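Long-range contacts in uncharacterized protein (Bacteroides dorei DSM 17855, PDB 5TGF), which is of unknown function but probably acts as a serine hydrolase of the beta-lactamase and penicillin-binding-protein superfamily, with an additional capacity to bind calcium: residues A[210-215]-A[302-306]; A[114-120]-A[131-135]; A[69-74]-A[228-233]; A[103-107]-A[265-269]. Residues are numbered along the deposited sequence.

Overall arrangement
Following the chain from its N terminus, contact 3 opens first, at the end of helix 60-74, and contact 4 opens next, just after helix 100-103. Contact 2 then opens and closes within a short span, joining the loop before helix 125-133 to the end of that helix; it is nested inside the loops of both contact 3 and contact 4. Contact 1 opens on helix 207-218. Contact 3 closes at the start of helix 231-238, contact 4 at 265-269, and contact 1 last, on strand 302-307. Contacts 1, 3 and 4 thus cross one another: contact 1 ties a helix to the six-stranded sheet, contact 3 one helix to another, and contact 4 two loops.

Contact 1: A[210-215]-A[302-306]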
loop_
_atom_site.group_PDB
_atom_site.type_symbol
_atom_site.label_atom_id
_atom_site.label_comp_id
_atom_site.label_asym_id
_atom_site.label_seq_id
_atom_site.Cartn_x
_atom_site.Cartn_y
_atom_site.Cartn_z
ATOM N N TYR A 210 -3.755 -8.241 -8.531
ATOM C CA TYR A 210 -2.912 -7.114 -8.146
ATOM C C TYR A 210 -1.964 -6.699 -9.286
ATOM O O TYR A 210 -1.629 -5.527 -9.439
ATOM C CB TYR A 210 -2.098 -7.459 -6.869
ATOM C CG TYR A 210 -1.669 -6.262 -6.059
ATOM C CD1 TYR A 210 -0.612 -5.460 -6.473
ATOM C CD2 TYR A 210 -2.275 -5.954 -4.844
ATOM C CE1 TYR A 210 -0.175 -4.398 -5.707
ATOM C CE2 TYR A 210 -1.876 -4.847 -4.108
ATOM C CZ TYR A 210 -0.836 -4.075 -4.540
ATOM O OH TYR A 210 -0.463 -2.960 -3.831
ATOM N N ILE A 211 -1.565 -7.658 -10.109
ATOM C CA ILE A 211 -0.776 -7.337 -11.303
ATOM C C ILE A 211 -1.553 -6.389 -12.239
ATOM O O ILE A 211 -0.955 -5.524 -12.854
ATOM C CB ILE A 211 -0.332 -8.649 -12.016
ATOM C CG1 ILE A 211 0.904 -9.234 -11.308
ATOM C CG2 ILE A 211 0.049 -8.422 -13.476
ATOM C CD1 ILE A 211 2.196 -8.427 -11.519
ATOM N N ARG A 212 -2.870 -6.570 -12.362
ATOM C CA ARG A 212 -3.687 -5.638 -13.168
ATOM C C ARG A 212 -3.654 -4.228 -12.632
ATOM O O ARG A 212 -3.539 -3.247 -13.409
ATOM C CB ARG A 212 -5.152 -6.103 -13.305
ATOM C CG ARG A 212 -5.320 -7.442 -14.009
ATOM C CD ARG A 212 -6.686 -8.040 -13.713
ATOM N NE ARG A 212 -6.873 -9.271 -14.463
ATOM C CZ ARG A 212 -7.444 -9.343 -15.654
ATOM N NH1 ARG A 212 -7.964 -8.274 -16.213
ATOM N NH2 ARG A 212 -7.512 -10.499 -16.271
ATOM N N PHE A 213 -3.742 -4.109 -11.304
ATOM C CA PHE A 213 -3.610 -2.834 -10.619
ATOM C C PHE A 213 -2.262 -2.144 -10.898
ATOM O O PHE A 213 -2.237 -0.965 -11.228
ATOM C CB PHE A 213 -3.764 -3.041 -9.085
ATOM C CG PHE A 213 -3.494 -1.801 -8.286
ATOM C CD1 PHE A 213 -4.399 -0.760 -8.271
ATOM C CD2 PHE A 213 -2.275 -1.628 -7.626
ATOM C CE1 PHE A 213 -4.131 0.414 -7.580
ATOM C CE2 PHE A 213 -1.993 -0.451 -6.923
ATOM C CZ PHE A 213 -2.925 0.578 -6.903
ATOM N N LEU A 214 -1.168 -2.886 -10.729
ATOM C CA LEU A 214 0.190 -2.347 -10.925
ATOM C C LEU A 214 0.432 -1.896 -12.395
ATOM O O LEU A 214 1.007 -0.833 -12.637
ATOM C CB LEU A 214 1.237 -3.375 -10.513
ATOM C CG LEU A 214 1.462 -3.564 -9.004
ATOM C CD1 LEU A 214 2.388 -4.743 -8.778
ATOM C CD2 LEU A 214 1.985 -2.302 -8.348
ATOM N N LYS A 215 -0.101 -2.661 -13.341
ATOM C CA LYS A 215 -0.037 -2.283 -14.760
ATOM C C LYS A 215 -0.680 -0.913 -14.978
ATOM O O LYS A 215 -0.102 -0.038 -15.643
ATOM C CB LYS A 215 -0.718 -3.338 -15.627
ATOM C CG LYS A 215 -0.598 -3.095 -17.136
ATOM C CD LYS A 215 -1.412 -4.071 -17.973
ATOM C CE LYS A 215 -1.227 -3.756 -19.468
ATOM N NZ LYS A 215 -2.037 -4.652 -20.333
ATOM N N VAL A 302 10.123 -1.958 -14.847
ATOM C CA VAL A 302 9.588 -3.166 -14.260
ATOM C C VAL A 302 8.407 -2.862 -13.314
ATOM O O VAL A 302 8.431 -1.865 -12.554
ATOM C CB VAL A 302 10.698 -3.917 -13.479
ATOM C CG1 VAL A 302 10.111 -4.874 -12.494
ATOM C CG2 VAL A 302 11.629 -4.680 -14.424
ATOM N N TYR A 303 7.383 -3.708 -13.365
ATOM C CA TYR A 303 6.513 -3.896 -12.208
ATOM C C TYR A 303 6.411 -5.380 -11.848
ATOM O O TYR A 303 6.587 -6.254 -12.700
ATOM C CB TYR A 303 5.156 -3.214 -12.390
ATOM C CG TYR A 303 4.321 -3.739 -13.538
ATOM C CD1 TYR A 303 3.388 -4.724 -13.324
ATOM C CD2 TYR A 303 4.434 -3.206 -14.819
ATOM C CE1 TYR A 303 2.623 -5.231 -14.342
ATOM C CE2 TYR A 303 3.624 -3.673 -15.855
ATOM C CZ TYR A 303 2.730 -4.704 -15.594
ATOM O OH TYR A 303 1.934 -5.249 -16.566
ATOM N N GLY A 304 6.308 -5.665 -10.549
ATOM C CA GLY A 304 6.163 -7.012 -10.070
ATOM C C GLY A 304 5.381 -7.146 -8.771
ATOM O O GLY A 304 5.199 -6.178 -7.988
ATOM N N PHE A 305 5.061 -8.382 -8.448
ATOM C CA PHE A 305 4.330 -8.648 -7.214
ATOM C C PHE A 305 4.685 -10.044 -6.765
ATOM O O PHE A 305 4.572 -11.003 -7.549
ATOM C CB PHE A 305 2.835 -8.502 -7.439
ATOM C CG PHE A 305 1.999 -8.704 -6.194
ATOM C CD1 PHE A 305 2.379 -8.124 -4.985
ATOM C CD2 PHE A 305 0.763 -9.315 -6.269
ATOM C CE1 PHE A 305 1.590 -8.218 -3.853
ATOM C CE2 PHE A 305 -0.032 -9.436 -5.145
ATOM C CZ PHE A 305 0.386 -8.908 -3.926
ATOM N N PHE A 306 5.146 -10.164 -5.524
ATOM C CA PHE A 306 5.230 -11.462 -4.843
ATOM C C PHE A 306 4.112 -11.532 -3.801
ATOM O O PHE A 306 3.992 -10.640 -2.908
ATOM C CB PHE A 306 6.599 -11.620 -4.166
ATOM C CG PHE A 306 6.716 -12.805 -3.256
ATOM C CD1 PHE A 306 6.860 -14.103 -3.772
ATOM C CD2 PHE A 306 6.762 -12.642 -1.885
ATOM C CE1 PHE A 306 7.027 -15.190 -2.914
ATOM C CE2 PHE A 306 6.903 -13.715 -1.039
ATOM C CZ PHE A 306 7.009 -15.002 -1.555
#
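Helix segment 210-215 runs nearly antiparallel to strand segment 302-306, with an angle of 156° between their directions and an axis separation of 8.5 Å. It exemplifies the helix-on-sheet layering of the alpha/beta part of the serine beta-lactamase fold: the strand belongs to the six-stranded antiparallel sheet, hydrogen-bonded between strands 28-35 and 293-297, and the helix rests on one face of it. Register is set by I211 against F305 (CA-CA 6.7 Å) and L214 against Y303 (CA-CA 6.6 Å), so successive turns of the helix meet alternate residues of the strand. Strand alternation directs Y303 and F305 toward the helix, while at G304 between them the backbone itself is met, L214 CD1 lying 3.3 Å from G304 O. The same methyl lies 4.0 Å from F305 CB, and I211 CD1 approaches F305 CB at 4.1 Å, filling the space between the two aromatic side chains. On one flank the rings of Y210 and F305 stack face to face, centroids 4.4 Å apart and planes inclined by 24°; the Y210 hydroxyl is bound separately to A59 O. The Y303 ring reaches along the last helical turn of the segment, where K215 CA sits over its face in a CH-pi contact, 4.0 Å from the ring centroid, and K215 CG lies 3.4 Å from Y303 OH.

Contact 2: A[114-120]-A[131-135]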
loop_
_atom_site.group_PDB
_atom_site.type_symbol
_atom_site.label_atom_id
_atom_site.label_comp_id
_atom_site.label_asym_id
_atom_site.label_seq_id
_atom_site.Cartn_x
_atom_site.Cartn_y
_atom_site.Cartn_z
ATOM N N LEU A 114 -6.046 1.383 17.598
ATOM C CA LEU A 114 -6.875 1.597 18.811
ATOM C C LEU A 114 -6.064 1.154 20.072
ATOM O O LEU A 114 -5.235 0.273 19.964
ATOM C CB LEU A 114 -8.193 0.833 18.722
ATOM C CG LEU A 114 -9.186 1.244 17.625
ATOM C CD1 LEU A 114 -10.439 0.394 17.800
ATOM C CD2 LEU A 114 -9.544 2.710 17.635
ATOM N N PRO A 115 -6.321 1.769 21.247
ATOM C CA PRO A 115 -5.682 1.324 22.484
ATOM C C PRO A 115 -6.080 -0.108 22.888
ATOM O O PRO A 115 -7.248 -0.531 22.767
ATOM C CB PRO A 115 -6.173 2.307 23.528
ATOM C CG PRO A 115 -6.971 3.343 22.836
ATOM C CD PRO A 115 -7.366 2.767 21.506
ATOM N N ALA A 116 -5.091 -0.851 23.317
ATOM C CA ALA A 116 -5.289 -2.240 23.696
ATOM C C ALA A 116 -6.295 -2.336 24.865
ATOM O O ALA A 116 -6.392 -1.424 25.684
ATOM C CB ALA A 116 -3.944 -2.867 24.056
ATOM N N PRO A 117 -7.161 -3.361 24.855
ATOM C CA PRO A 117 -7.125 -4.514 23.976
ATOM C C PRO A 117 -8.030 -4.379 22.745
ATOM O O PRO A 117 -8.237 -5.378 22.040
ATOM C CB PRO A 117 -7.650 -5.636 24.879
ATOM C CG PRO A 117 -8.635 -4.958 25.768
ATOM C CD PRO A 117 -8.101 -3.559 25.982
ATOM N N ARG A 118 -8.546 -3.183 22.491
ATOM C CA ARG A 118 -9.465 -2.932 21.373
ATOM C C ARG A 118 -8.700 -3.094 20.033
ATOM O O ARG A 118 -7.489 -2.818 19.953
ATOM C CB ARG A 118 -10.078 -1.532 21.459
ATOM C CG ARG A 118 -11.347 -1.387 22.324
ATOM C CD ARG A 118 -12.663 -1.815 21.600
ATOM N NE ARG A 118 -12.927 -1.192 20.278
ATOM C CZ ARG A 118 -13.233 -1.847 19.135
ATOM N NH1 ARG A 118 -13.344 -3.169 19.089
ATOM N NH2 ARG A 118 -13.439 -1.176 18.002
ATOM N N VAL A 119 -9.392 -3.576 19.009
ATOM C CA VAL A 119 -8.832 -3.646 17.654
ATOM C C VAL A 119 -9.875 -3.127 16.651
ATOM O O VAL A 119 -11.037 -3.527 16.713
ATOM C CB VAL A 119 -8.516 -5.084 17.250
ATOM C CG1 VAL A 119 -7.829 -5.100 15.881
ATOM C CG2 VAL A 119 -7.635 -5.759 18.295
ATOM N N ASP A 120 -9.498 -2.204 15.784
ATOM C CA ASP A 120 -10.431 -1.711 14.733
ATOM C C ASP A 120 -10.585 -2.776 13.655
ATOM O O ASP A 120 -9.665 -2.952 12.856
ATOM C CB ASP A 120 -9.907 -0.417 14.077
ATOM C CG ASP A 120 -10.814 0.093 12.936
ATOM O OD1 ASP A 120 -11.573 -0.724 12.355
ATOM O OD2 ASP A 120 -10.763 1.317 12.597
ATOM N N GLU A 131 -15.326 6.141 16.641
ATOM C CA GLU A 131 -14.398 5.710 17.695
ATOM C C GLU A 131 -13.049 6.440 17.611
ATOM O O GLU A 131 -12.499 6.860 18.636
ATOM C CB GLU A 131 -14.179 4.219 17.677
ATOM C CG GLU A 131 -13.206 3.777 18.773
ATOM C CD GLU A 131 -13.380 2.344 19.212
ATOM O OE1 GLU A 131 -14.101 1.587 18.506
ATOM O OE2 GLU A 131 -12.779 1.965 20.248
ATOM N N ILE A 132 -12.541 6.651 16.396
ATOM C CA ILE A 132 -11.265 7.344 16.246
ATOM C C ILE A 132 -11.373 8.812 16.721
ATOM O O ILE A 132 -10.417 9.366 17.268
ATOM C CB ILE A 132 -10.750 7.249 14.799
ATOM C CG1 ILE A 132 -10.472 5.785 14.449
ATOM C CG2 ILE A 132 -9.513 8.147 14.592
ATOM C CD1 ILE A 132 -10.490 5.538 12.952
ATOM N N LEU A 133 -12.545 9.406 16.552
ATOM C CA LEU A 133 -12.765 10.812 16.917
ATOM C C LEU A 133 -12.489 11.049 18.407
ATOM O O LEU A 133 -12.004 12.097 18.766
ATOM C CB LEU A 133 -14.188 11.252 16.553
ATOM C CG LEU A 133 -14.653 12.641 17.034
ATOM C CD1 LEU A 133 -13.768 13.741 16.483
ATOM C CD2 LEU A 133 -16.092 12.870 16.648
ATOM N N SER A 134 -12.747 10.053 19.250
ATOM C CA SER A 134 -12.554 10.164 20.704
ATOM C C SER A 134 -11.089 10.170 21.153
ATOM O O SER A 134 -10.811 10.522 22.275
ATOM C CB SER A 134 -13.305 9.026 21.424
ATOM O OG SER A 134 -12.638 7.776 21.220
ATOM N N LEU A 135 -10.150 9.806 20.281
ATOM C CA LEU A 135 -8.759 9.583 20.676
ATOM C C LEU A 135 -7.926 10.855 20.539
ATOM O O LEU A 135 -7.963 11.541 19.527
ATOM C CB LEU A 135 -8.111 8.471 19.823
ATOM C CG LEU A 135 -8.753 7.075 19.900
ATOM C CD1 LEU A 135 -8.129 6.146 18.860
ATOM C CD2 LEU A 135 -8.693 6.480 21.308
#
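Charge pairing dominates the outer part of this contact. The guanidinium of R118 meets the carboxylate of E131 in a two-pronged salt bridge: R118 NE donates to E131 OE2 over 3.2 Å in an almost straight bond, and R118 NH2 donates to E131 OE1 over 2.9 Å. Y122 adds its hydroxyl to E131 OE1, and L114 CD1 passes in van der Waals contact, 3.7 Å from E131 OE2. The loop presents R118 at the end of a type VIa beta turn, P115 to R118, with the cis peptide before P117 and a closing bond from R118 N to P115 O at 3.0 Å. Both segments belong to the helical region of the beta-lactamase fold, where helix 150-163 backs them through L150. Apolar contacts lie beside the ion pair. L114 CD2 reaches L135 CD1 at 3.9 Å, and P115 CG stands 3.9 Å from L135 CD2, so one leucine side chain meets both loop residues. Within 131-135, S134 OG donates to E131 O at 2.7 Å.

Contact 3: A[69-74]-A[228-233]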
loop_
_atom_site.group_PDB
_atom_site.type_symbol
_atom_site.label_atom_id
_atom_site.label_comp_id
_atom_site.label_asym_id
_atom_site.label_seq_id
_atom_site.Cartn_x
_atom_site.Cartn_y
_atom_site.Cartn_z
ATOM N N GLY A 69 -7.956 8.432 -4.740
ATOM C CA GLY A 69 -7.580 9.211 -5.911
ATOM C C GLY A 69 -8.668 9.232 -7.008
ATOM O O GLY A 69 -8.866 10.254 -7.684
ATOM N N ALA A 70 -9.357 8.134 -7.216
ATOM C CA ALA A 70 -10.439 8.103 -8.220
ATOM C C ALA A 70 -11.648 8.978 -7.794
ATOM O O ALA A 70 -12.330 9.597 -8.630
ATOM C CB ALA A 70 -10.859 6.679 -8.509
ATOM N N VAL A 71 -11.856 9.091 -6.494
ATOM C CA VAL A 71 -12.867 9.980 -5.954
ATOM C C VAL A 71 -12.433 11.432 -6.087
ATOM O O VAL A 71 -13.226 12.297 -6.496
ATOM C CB VAL A 71 -13.189 9.612 -4.476
ATOM C CG1 VAL A 71 -14.124 10.621 -3.844
ATOM C CG2 VAL A 71 -13.769 8.212 -4.414
ATOM N N VAL A 72 -11.171 11.719 -5.781
ATOM C CA VAL A 72 -10.631 13.055 -5.968
ATOM C C VAL A 72 -10.780 13.506 -7.431
ATOM O O VAL A 72 -11.068 14.661 -7.682
ATOM C CB VAL A 72 -9.172 13.136 -5.520
ATOM C CG1 VAL A 72 -8.459 14.372 -6.078
ATOM C CG2 VAL A 72 -9.105 13.076 -3.993
ATOM N N ASP A 73 -10.566 12.592 -8.356
ATOM C CA ASP A 73 -10.712 12.886 -9.776
ATOM C C ASP A 73 -12.162 13.274 -10.172
ATOM O O ASP A 73 -12.348 14.006 -11.135
ATOM C CB ASP A 73 -10.234 11.693 -10.620
ATOM C CG ASP A 73 -8.702 11.545 -10.642
ATOM O OD1 ASP A 73 -7.985 12.436 -10.136
ATOM O OD2 ASP A 73 -8.206 10.511 -11.144
ATOM N N ARG A 74 -13.153 12.748 -9.464
ATOM C CA ARG A 74 -14.590 12.844 -9.835
ATOM C C ARG A 74 -15.430 13.844 -9.004
ATOM O O ARG A 74 -16.619 14.007 -9.272
ATOM C CB ARG A 74 -15.260 11.480 -9.680
ATOM C CG ARG A 74 -14.939 10.488 -10.762
ATOM C CD ARG A 74 -15.384 9.101 -10.332
ATOM N NE ARG A 74 -15.232 8.118 -11.396
ATOM C CZ ARG A 74 -14.074 7.641 -11.813
ATOM N NH1 ARG A 74 -12.931 8.026 -11.251
ATOM N NH2 ARG A 74 -14.058 6.750 -12.787
ATOM N N ILE A 228 -8.280 5.439 -15.766
ATOM C CA ILE A 228 -8.750 4.930 -14.462
ATOM C C ILE A 228 -8.395 5.935 -13.365
ATOM O O ILE A 228 -9.209 6.252 -12.497
ATOM C CB ILE A 228 -8.155 3.535 -14.165
ATOM C CG1 ILE A 228 -8.457 2.574 -15.313
ATOM C CG2 ILE A 228 -8.665 3.015 -12.818
ATOM C CD1 ILE A 228 -9.931 2.412 -15.584
ATOM N N LEU A 229 -7.190 6.472 -13.439
ATOM C CA LEU A 229 -6.787 7.625 -12.656
ATOM C C LEU A 229 -6.206 8.672 -13.599
ATOM O O LEU A 229 -5.561 8.333 -14.588
ATOM C CB LEU A 229 -5.701 7.203 -11.638
ATOM C CG LEU A 229 -6.201 6.305 -10.487
ATOM C CD1 LEU A 229 -4.978 5.767 -9.733
ATOM C CD2 LEU A 229 -7.163 7.076 -9.579
ATOM N N LYS A 230 -6.363 9.936 -13.247
ATOM C CA LYS A 230 -5.690 10.995 -13.991
ATOM C C LYS A 230 -4.176 10.960 -13.794
ATOM O O LYS A 230 -3.690 10.619 -12.706
ATOM C CB LYS A 230 -6.227 12.335 -13.556
ATOM C CG LYS A 230 -7.667 12.543 -13.927
ATOM C CD LYS A 230 -7.959 14.022 -13.950
ATOM C CE LYS A 230 -9.451 14.274 -14.092
ATOM N NZ LYS A 230 -9.986 14.801 -12.814
ATOM N N PRO A 231 -3.408 11.286 -14.843
ATOM C CA PRO A 231 -1.954 11.253 -14.728
ATOM C C PRO A 231 -1.437 12.066 -13.568
ATOM O O PRO A 231 -0.522 11.606 -12.855
ATOM C CB PRO A 231 -1.474 11.862 -16.057
ATOM C CG PRO A 231 -2.592 11.645 -17.006
ATOM C CD PRO A 231 -3.845 11.741 -16.185
ATOM N N GLU A 232 -2.040 13.235 -13.323
ATOM C CA GLU A 232 -1.609 14.076 -12.204
ATOM C C GLU A 232 -1.833 13.430 -10.839
ATOM O O GLU A 232 -1.105 13.685 -9.890
ATOM C CB GLU A 232 -2.288 15.452 -12.226
ATOM C CG GLU A 232 -3.799 15.419 -12.287
ATOM C CD GLU A 232 -4.338 15.507 -13.720
ATOM O OE1 GLU A 232 -3.652 15.038 -14.676
ATOM O OE2 GLU A 232 -5.476 16.012 -13.862
ATOM N N THR A 233 -2.878 12.629 -10.744
ATOM C CA THR A 233 -3.228 11.942 -9.498
ATOM C C THR A 233 -2.187 10.869 -9.178
ATOM O O THR A 233 -1.688 10.820 -8.059
ATOM C CB THR A 233 -4.619 11.362 -9.629
ATOM O OG1 THR A 233 -5.535 12.449 -9.857
ATOM C CG2 THR A 233 -5.012 10.545 -8.368
HETATM O O HOH W 1 -10.285 8.719 -12.010
HETATM O O HOH W 2 -11.812 4.967 -12.026
#
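At I228 the side chain turns away from the helix and the carbonyl does the bridging: I228 O accepts from two waters, at 2.7 and 2.9 Å. The first also donates to D73 OD2 (2.9 Å), and each makes a weak bond with the R74 guanidinium. L229 follows, its CD2 packing on the helix backbone 3.4 Å from A70 N and making an apolar contact with A70 CB at 3.9 Å. K230, the N-cap residue of helix 231-238, is held twice by D73: K230 N donates to D73 OD2 at 2.9 Å, and K230 NZ donates to D73 O at 3.0 Å. Within the first turn, at N3, T233 OG1 gives D73 OD1 a very short bond of 2.5 Å, while T233 CG2 packs 3.8 Å from G69 CA, where a CB would clash. A single aspartate thus fastens the start of one helix to the C-terminal part of helix 60-74, where V72, with T75 and L77 beyond, forms a calcium site seen in this protein, though unoccupied in this chain.

Contact 4: A[103-107]-A[265-269]; sequences LLSHT and YGLGE
Two irregular loops meet here beside the probable active site of a serine beta-lactamase fold; LLSHT resembles a class C sequence. L103 to H106 form a type I turn whose last residue, H106, is left-handed (phi/psi 62/26), as is G268 (61/26). L104 faces L267, CA atoms 5.0 Å apart. G268 N donates to L104 O at 2.9 Å, nearly linearly; L267 CA adds a CA-H...O contact (3.6 Å) to that oxygen. G266 N is satisfied by E269 O at 2.8 Å, while S105 OG bonds R101 O. Further backbone bonds pair H106 with E146, T107 with G142, Y265 with Q241 and L267 with M237. H106 (chi1 m) turns its edge to the face of Y265, centroids 4.5 Å apart and planes at 68°. Both side chains touch K61 of a possible SxxK pattern, and the H106 ring meets Y147, whose hydroxyl may stand where the Y-x-N tyrosine does in relatives. L104 CB packs 4.0 Å from L267 CD2 (both mt). H106 NE2 makes a weak hydrogen bond of 3.1 Å to Y265 OH.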
loop_
_atom_site.group_PDB
_atom_site.type_symbol
_atom_site.label_atom_id
_atom_site.label_comp_id
_atom_site.label_asym_id
_atom_site.label_seq_id
_atom_site.Cartn_x
_atom_site.Cartn_y
_atom_site.Cartn_z
ATOM N N LEU A 103 -3.251 12.367 6.209
ATOM C CA LEU A 103 -3.792 11.075 6.621
ATOM C C LEU A 103 -3.095 9.936 5.872
ATOM O O LEU A 103 -2.689 8.958 6.470
ATOM C CB LEU A 103 -5.329 11.015 6.402
ATOM C CG LEU A 103 -6.187 11.983 7.236
ATOM C CD1 LEU A 103 -7.624 12.067 6.717
ATOM C CD2 LEU A 103 -6.175 11.633 8.715
ATOM N N LEU A 104 -2.929 10.095 4.567
ATOM C CA LEU A 104 -2.451 9.006 3.724
ATOM C C LEU A 104 -0.923 8.897 3.669
ATOM O O LEU A 104 -0.405 8.098 2.900
ATOM C CB LEU A 104 -3.005 9.177 2.313
ATOM C CG LEU A 104 -4.496 8.966 2.133
ATOM C CD1 LEU A 104 -4.990 9.540 0.819
ATOM C CD2 LEU A 104 -4.850 7.497 2.213
ATOM N N SER A 105 -0.215 9.799 4.358
ATOM C CA SER A 105 1.242 9.814 4.339
ATOM C C SER A 105 1.835 9.544 5.717
ATOM O O SER A 105 3.037 9.675 5.897
ATOM C CB SER A 105 1.751 11.148 3.815
ATOM O OG SER A 105 1.358 12.221 4.674
ATOM N N HIS A 106 0.998 9.095 6.667
ATOM C CA HIS A 106 1.418 8.794 8.013
ATOM C C HIS A 106 1.977 10.011 8.758
ATOM O O HIS A 106 2.898 9.863 9.575
ATOM C CB HIS A 106 2.407 7.647 8.013
ATOM C CG HIS A 106 1.861 6.429 7.347
ATOM N ND1 HIS A 106 0.740 5.781 7.825
ATOM C CD2 HIS A 106 2.199 5.806 6.194
ATOM C CE1 HIS A 106 0.430 4.792 7.006
ATOM N NE2 HIS A 106 1.326 4.763 6.039
ATOM N N THR A 107 1.542 11.208 8.349
ATOM C CA THR A 107 2.043 12.443 8.954
ATOM C C THR A 107 0.908 13.218 9.655
ATOM O O THR A 107 1.097 14.366 10.016
ATOM C CB THR A 107 2.775 13.355 7.968
ATOM O OG1 THR A 107 1.921 13.686 6.860
ATOM C CG2 THR A 107 4.022 12.687 7.450
ATOM N N TYR A 265 7.749 8.497 1.815
ATOM C CA TYR A 265 6.362 8.043 1.598
ATOM C C TYR A 265 5.600 9.030 0.746
ATOM O O TYR A 265 5.782 10.245 0.874
ATOM C CB TYR A 265 5.653 7.824 2.956
ATOM C CG TYR A 265 4.627 6.725 2.993
ATOM C CD1 TYR A 265 4.991 5.402 3.200
ATOM C CD2 TYR A 265 3.263 7.007 2.801
ATOM C CE1 TYR A 265 4.046 4.394 3.259
ATOM C CE2 TYR A 265 2.314 5.994 2.842
ATOM C CZ TYR A 265 2.708 4.692 3.070
ATOM O OH TYR A 265 1.746 3.683 3.156
ATOM N N GLY A 266 4.713 8.490 -0.082
ATOM C CA GLY A 266 3.766 9.247 -0.863
ATOM C C GLY A 266 2.380 9.138 -0.273
ATOM O O GLY A 266 2.198 9.428 0.927
ATOM N N LEU A 267 1.390 8.810 -1.107
ATOM C CA LEU A 267 0.035 8.492 -0.641
ATOM C C LEU A 267 -0.181 6.992 -0.644
ATOM O O LEU A 267 -0.195 6.337 -1.702
ATOM C CB LEU A 267 -1.022 9.161 -1.521
ATOM C CG LEU A 267 -0.853 10.674 -1.697
ATOM C CD1 LEU A 267 -1.885 11.206 -2.690
ATOM C CD2 LEU A 267 -1.018 11.412 -0.384
ATOM N N GLY A 268 -0.169 6.400 0.539
ATOM C CA GLY A 268 -0.306 4.939 0.677
ATOM C C GLY A 268 0.769 4.068 0.028
ATOM O O GLY A 268 0.493 2.950 -0.325
ATOM N N GLU A 269 1.978 4.593 -0.138
ATOM C CA GLU A 269 3.046 3.890 -0.804
ATOM C C GLU A 269 4.401 4.454 -0.368
ATOM O O GLU A 269 4.540 5.691 -0.125
ATOM C CB GLU A 269 2.890 4.000 -2.321
ATOM C CG GLU A 269 2.922 5.433 -2.872
ATOM C CD GLU A 269 2.054 5.593 -4.135
ATOM O OE1 GLU A 269 2.602 5.640 -5.266
ATOM O OE2 GLU A 269 0.787 5.589 -4.007
#